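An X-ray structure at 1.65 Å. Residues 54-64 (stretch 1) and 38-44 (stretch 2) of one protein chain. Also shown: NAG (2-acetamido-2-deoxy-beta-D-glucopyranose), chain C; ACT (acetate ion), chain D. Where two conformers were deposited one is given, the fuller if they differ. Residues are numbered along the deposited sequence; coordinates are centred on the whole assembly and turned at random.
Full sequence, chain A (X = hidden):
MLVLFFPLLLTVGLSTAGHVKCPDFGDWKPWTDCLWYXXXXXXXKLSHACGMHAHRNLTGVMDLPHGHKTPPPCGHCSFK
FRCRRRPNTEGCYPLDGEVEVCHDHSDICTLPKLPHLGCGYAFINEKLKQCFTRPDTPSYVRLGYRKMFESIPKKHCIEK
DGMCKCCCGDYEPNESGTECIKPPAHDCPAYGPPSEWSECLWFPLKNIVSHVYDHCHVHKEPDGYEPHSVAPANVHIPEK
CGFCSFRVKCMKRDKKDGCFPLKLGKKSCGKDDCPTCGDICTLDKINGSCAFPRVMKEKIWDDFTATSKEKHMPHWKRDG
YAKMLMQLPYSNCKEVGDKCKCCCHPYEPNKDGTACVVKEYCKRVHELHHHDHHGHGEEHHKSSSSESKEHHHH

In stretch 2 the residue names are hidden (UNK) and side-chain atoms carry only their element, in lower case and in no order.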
# COMPACT_ATOMS: atom_id res chain seq x y z
N ALA A 54 -3.88 13.92 -16.99
CA ALA A 54 -4.17 13.25 -15.72
C ALA A 54 -5.48 12.51 -15.90
O ALA A 54 -6.56 13.06 -15.66
CB ALA A 54 -4.23 14.24 -14.56
N HIS A 55 -5.40 11.26 -16.34
CA HIS A 55 -6.60 10.51 -16.71
C HIS A 55 -7.23 9.75 -15.55
O HIS A 55 -8.42 9.43 -15.61
CB HIS A 55 -6.28 9.53 -17.83
CG HIS A 55 -5.98 10.19 -19.15
ND1 HIS A 55 -6.87 11.05 -19.76
CD2 HIS A 55 -4.90 10.11 -19.96
CE1 HIS A 55 -6.34 11.48 -20.90
NE2 HIS A 55 -5.15 10.92 -21.04
N ARG A 56 -6.47 9.45 -14.50
CA ARG A 56 -7.03 8.76 -13.36
C ARG A 56 -7.83 9.72 -12.50
O ARG A 56 -7.49 10.90 -12.37
CB ARG A 56 -5.93 8.12 -12.51
CG ARG A 56 -5.05 7.16 -13.27
CD ARG A 56 -3.85 6.66 -12.44
NE ARG A 56 -2.92 5.95 -13.30
CZ ARG A 56 -3.13 4.74 -13.80
NH1 ARG A 56 -4.24 4.08 -13.48
NH2 ARG A 56 -2.24 4.17 -14.61
N ASN A 57 -8.89 9.19 -11.87
CA ASN A 57 -9.61 9.92 -10.83
C ASN A 57 -9.31 9.27 -9.49
O ASN A 57 -9.85 8.21 -9.18
CB ASN A 57 -11.11 9.94 -11.11
CG ASN A 57 -11.91 10.53 -9.96
OD1 ASN A 57 -11.34 11.06 -9.01
ND2 ASN A 57 -13.25 10.43 -10.03
N LEU A 58 -8.45 9.90 -8.68
CA LEU A 58 -8.08 9.34 -7.39
C LEU A 58 -8.92 9.90 -6.25
O LEU A 58 -8.70 9.52 -5.10
CB LEU A 58 -6.60 9.59 -7.08
CG LEU A 58 -5.57 9.12 -8.09
CD1 LEU A 58 -4.13 9.39 -7.58
CD2 LEU A 58 -5.77 7.63 -8.37
N THR A 59 -9.84 10.80 -6.53
CA THR A 59 -10.67 11.36 -5.47
C THR A 59 -11.40 10.24 -4.75
O THR A 59 -12.00 9.37 -5.38
CB THR A 59 -11.67 12.35 -6.05
OG1 THR A 59 -10.96 13.37 -6.76
CG2 THR A 59 -12.48 12.99 -4.93
N GLY A 60 -11.34 10.26 -3.42
CA GLY A 60 -12.03 9.26 -2.62
C GLY A 60 -11.22 8.02 -2.32
O GLY A 60 -11.64 7.22 -1.47
N VAL A 61 -10.07 7.85 -2.97
CA VAL A 61 -9.27 6.66 -2.75
C VAL A 61 -8.43 6.78 -1.49
O VAL A 61 -8.30 5.82 -0.74
CB VAL A 61 -8.39 6.40 -3.99
CG1 VAL A 61 -7.50 5.19 -3.76
CG2 VAL A 61 -9.25 6.23 -5.22
N MET A 62 -7.82 7.94 -1.24
CA MET A 62 -7.01 8.09 -0.05
C MET A 62 -7.09 9.54 0.43
O MET A 62 -6.08 10.20 0.67
CB MET A 62 -5.56 7.66 -0.31
CG MET A 62 -5.00 8.04 -1.65
SD MET A 62 -3.19 8.16 -1.63
CE MET A 62 -2.78 6.87 -0.46
N ASP A 63 -8.31 10.05 0.56
CA ASP A 63 -8.52 11.39 1.08
C ASP A 63 -8.58 11.35 2.60
O ASP A 63 -8.67 10.29 3.23
CB ASP A 63 -9.79 11.99 0.48
CG ASP A 63 -9.64 12.28 -1.01
OD1 ASP A 63 -8.49 12.47 -1.47
OD2 ASP A 63 -10.67 12.34 -1.72
N LEU A 64 -8.49 12.55 3.21
CA LEU A 64 -8.66 12.66 4.64
C LEU A 64 -10.12 12.37 5.01
O LEU A 64 -11.04 12.55 4.20
CB LEU A 64 -8.26 14.04 5.12
CG LEU A 64 -6.84 14.51 4.86
CD1 LEU A 64 -6.66 15.94 5.47
CD2 LEU A 64 -5.84 13.52 5.47
N UNK A 38 -4.46 17.96 -2.04
CA UNK A 38 -4.86 16.55 -2.02
C UNK A 38 -4.24 15.63 -3.09
O UNK A 38 -3.65 16.13 -4.06
c UNK A 38 -6.68 17.99 -2.73
c UNK A 38 -5.58 18.88 -2.31
c UNK A 38 -6.38 16.60 -2.20
N UNK A 39 -4.38 14.31 -2.89
CA UNK A 39 -3.74 13.35 -3.81
C UNK A 39 -4.05 13.60 -5.28
O UNK A 39 -3.16 13.57 -6.14
c UNK A 39 -4.58 12.24 -1.86
c UNK A 39 -5.08 13.64 -1.78
c UNK A 39 -4.30 11.99 -3.34
N UNK A 40 -5.32 13.84 -5.59
CA UNK A 40 -5.68 14.10 -6.99
C UNK A 40 -4.89 15.28 -7.55
O UNK A 40 -4.40 15.23 -8.68
c UNK A 40 -7.43 13.36 -9.46
c UNK A 40 -7.63 14.59 -8.57
n UNK A 40 -7.22 13.58 -10.75
o UNK A 40 -7.47 12.23 -8.97
c UNK A 40 -7.19 14.35 -7.12
N UNK A 41 -4.76 16.35 -6.77
CA UNK A 41 -4.01 17.51 -7.24
C UNK A 41 -2.54 17.20 -7.43
O UNK A 41 -1.93 17.59 -8.43
n UNK A 41 -2.33 20.35 -5.93
c UNK A 41 -3.41 19.88 -6.65
c UNK A 41 -3.57 20.73 -7.69
n UNK A 41 -2.60 21.70 -7.57
c UNK A 41 -1.88 21.46 -6.49
c UNK A 41 -4.16 18.66 -6.26
N UNK A 42 -1.93 16.50 -6.47
CA UNK A 42 -0.52 16.14 -6.60
C UNK A 42 -0.31 15.20 -7.79
O UNK A 42 0.64 15.37 -8.56
s UNK A 42 2.01 14.30 -3.81
c UNK A 42 -0.00 15.53 -5.30
c UNK A 42 1.45 15.06 -5.36
c UNK A 42 2.08 15.80 -2.81
N UNK A 43 -1.19 14.20 -7.95
CA UNK A 43 -1.10 13.33 -9.11
C UNK A 43 -1.22 14.13 -10.41
O UNK A 43 -0.50 13.87 -11.39
o UNK A 43 -3.44 9.93 -14.02
c UNK A 43 -2.52 11.63 -10.35
c UNK A 43 -3.72 11.91 -10.99
c UNK A 43 -3.13 10.50 -12.82
c UNK A 43 -1.94 10.18 -12.21
c UNK A 43 -1.64 10.78 -10.96
c UNK A 43 -4.02 11.36 -12.22
c UNK A 43 -2.18 12.25 -9.02
N UNK A 44 -2.14 15.10 -10.44
CA UNK A 44 -2.32 15.93 -11.64
C UNK A 44 -1.03 16.65 -12.01
O UNK A 44 -0.65 16.70 -13.18
c UNK A 44 -3.44 16.94 -11.41
o UNK A 44 -4.71 16.31 -11.48
C1 NAG C . -14.12 10.96 -8.98
C2 NAG C . -15.39 11.57 -9.57
C3 NAG C . -16.26 12.15 -8.46
C4 NAG C . -16.56 11.09 -7.40
C5 NAG C . -15.26 10.49 -6.88
C6 NAG C . -15.49 9.35 -5.91
C7 NAG C . -15.15 12.35 -11.88
C8 NAG C . -14.79 13.50 -12.77
N2 NAG C . -15.08 12.58 -10.56
O3 NAG C . -17.49 12.63 -9.00
O4 NAG C . -17.29 11.67 -6.32
O5 NAG C . -14.47 9.98 -7.96
O6 NAG C . -15.60 8.08 -6.55
O7 NAG C . -15.48 11.26 -12.34
C ACT D . -0.23 7.43 -14.75
O ACT D . -1.34 7.95 -14.56
OXT ACT D . 0.07 6.21 -14.81
CH3 ACT D . 0.93 8.44 -14.88
O HOH W 1 -7.74 13.57 -3.92

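Position 38 carries three side-chain carbons that close a ring onto its own backbone N and make no contact with stretch 1 within 4.5 Å. This is Pro 38. The peptide bond before it is cis, and it occupies the N-cap position; its N has no hydrogen, so this residue adds no amide donor in need of a partner. Its carbonyl O accepts from the N of position 42 at 3.0 Å, opening the helix.

Position 39 again has three carbons in a ring with the backbone N. One ring carbon lies 4.2 Å from CG of Met 62, an apolar contact, and the carbon bonded to N is 3.6 Å from OD1 of Asp 63. This is Pro 39. Proline suits the first turn of a helix, where the amide has no carbonyl to bind.

Position 40 shows three carbons in a chain, the third bearing one oxygen and one nitrogen. The oxygen lies 2.5 Å from N of Leu 58 and the nitrogen 3.1 Å from O of Arg 56. A carboxamide on three carbons, one more than asparagine holds, marks Gln 40: OE1 takes the Leu 58 amide hydrogen, while NE2 gives one to the Arg 56 carbonyl. Its backbone N donates to a water O 3.0 Å away, and that water O donates to OD1 of Asp 63 at 2.8 Å.

Position 41 has one carbon, then a five-membered ring of three carbons and two nitrogens, exposed and out of reach of stretch 1: His 41, a polar ring that tolerates such a place well.

Position 42 is an unbranched run of two carbons, a sulfur and a carbon. It touches nothing on stretch 1 and is buried, as befits the long apolar chain of Met 42.

Position 43 has one carbon followed by a six-carbon ring bearing an oxygen. Its CB meets CD1 of Leu 58 at 3.7 Å, a ring carbon meets CB of Ala 54 at 3.7 Å, and the oxygen lies 3.1 Å from N of Arg 56. This is Tyr 43, whose OH accepts from that N and donates to acetate O at 2.9 Å.

Position 44 has one carbon and one oxygen, the oxygen 3.7 Å from CB of Ala 54. This is Ser 44, small enough to fit there; its OG donates to O of Gln 40 at 3.0 Å.

The contact joins a helix to an irregular segment. Gln 40 and Tyr 43 satisfy three of its backbone polar groups, while Pro 39, Tyr 43, Ala 54, Leu 58 and Met 62 supply apolar packing. Acetate, bound by Tyr 43 and Arg 56, bridges the stretches.

Stretch 2 38-44: PPQHMYS
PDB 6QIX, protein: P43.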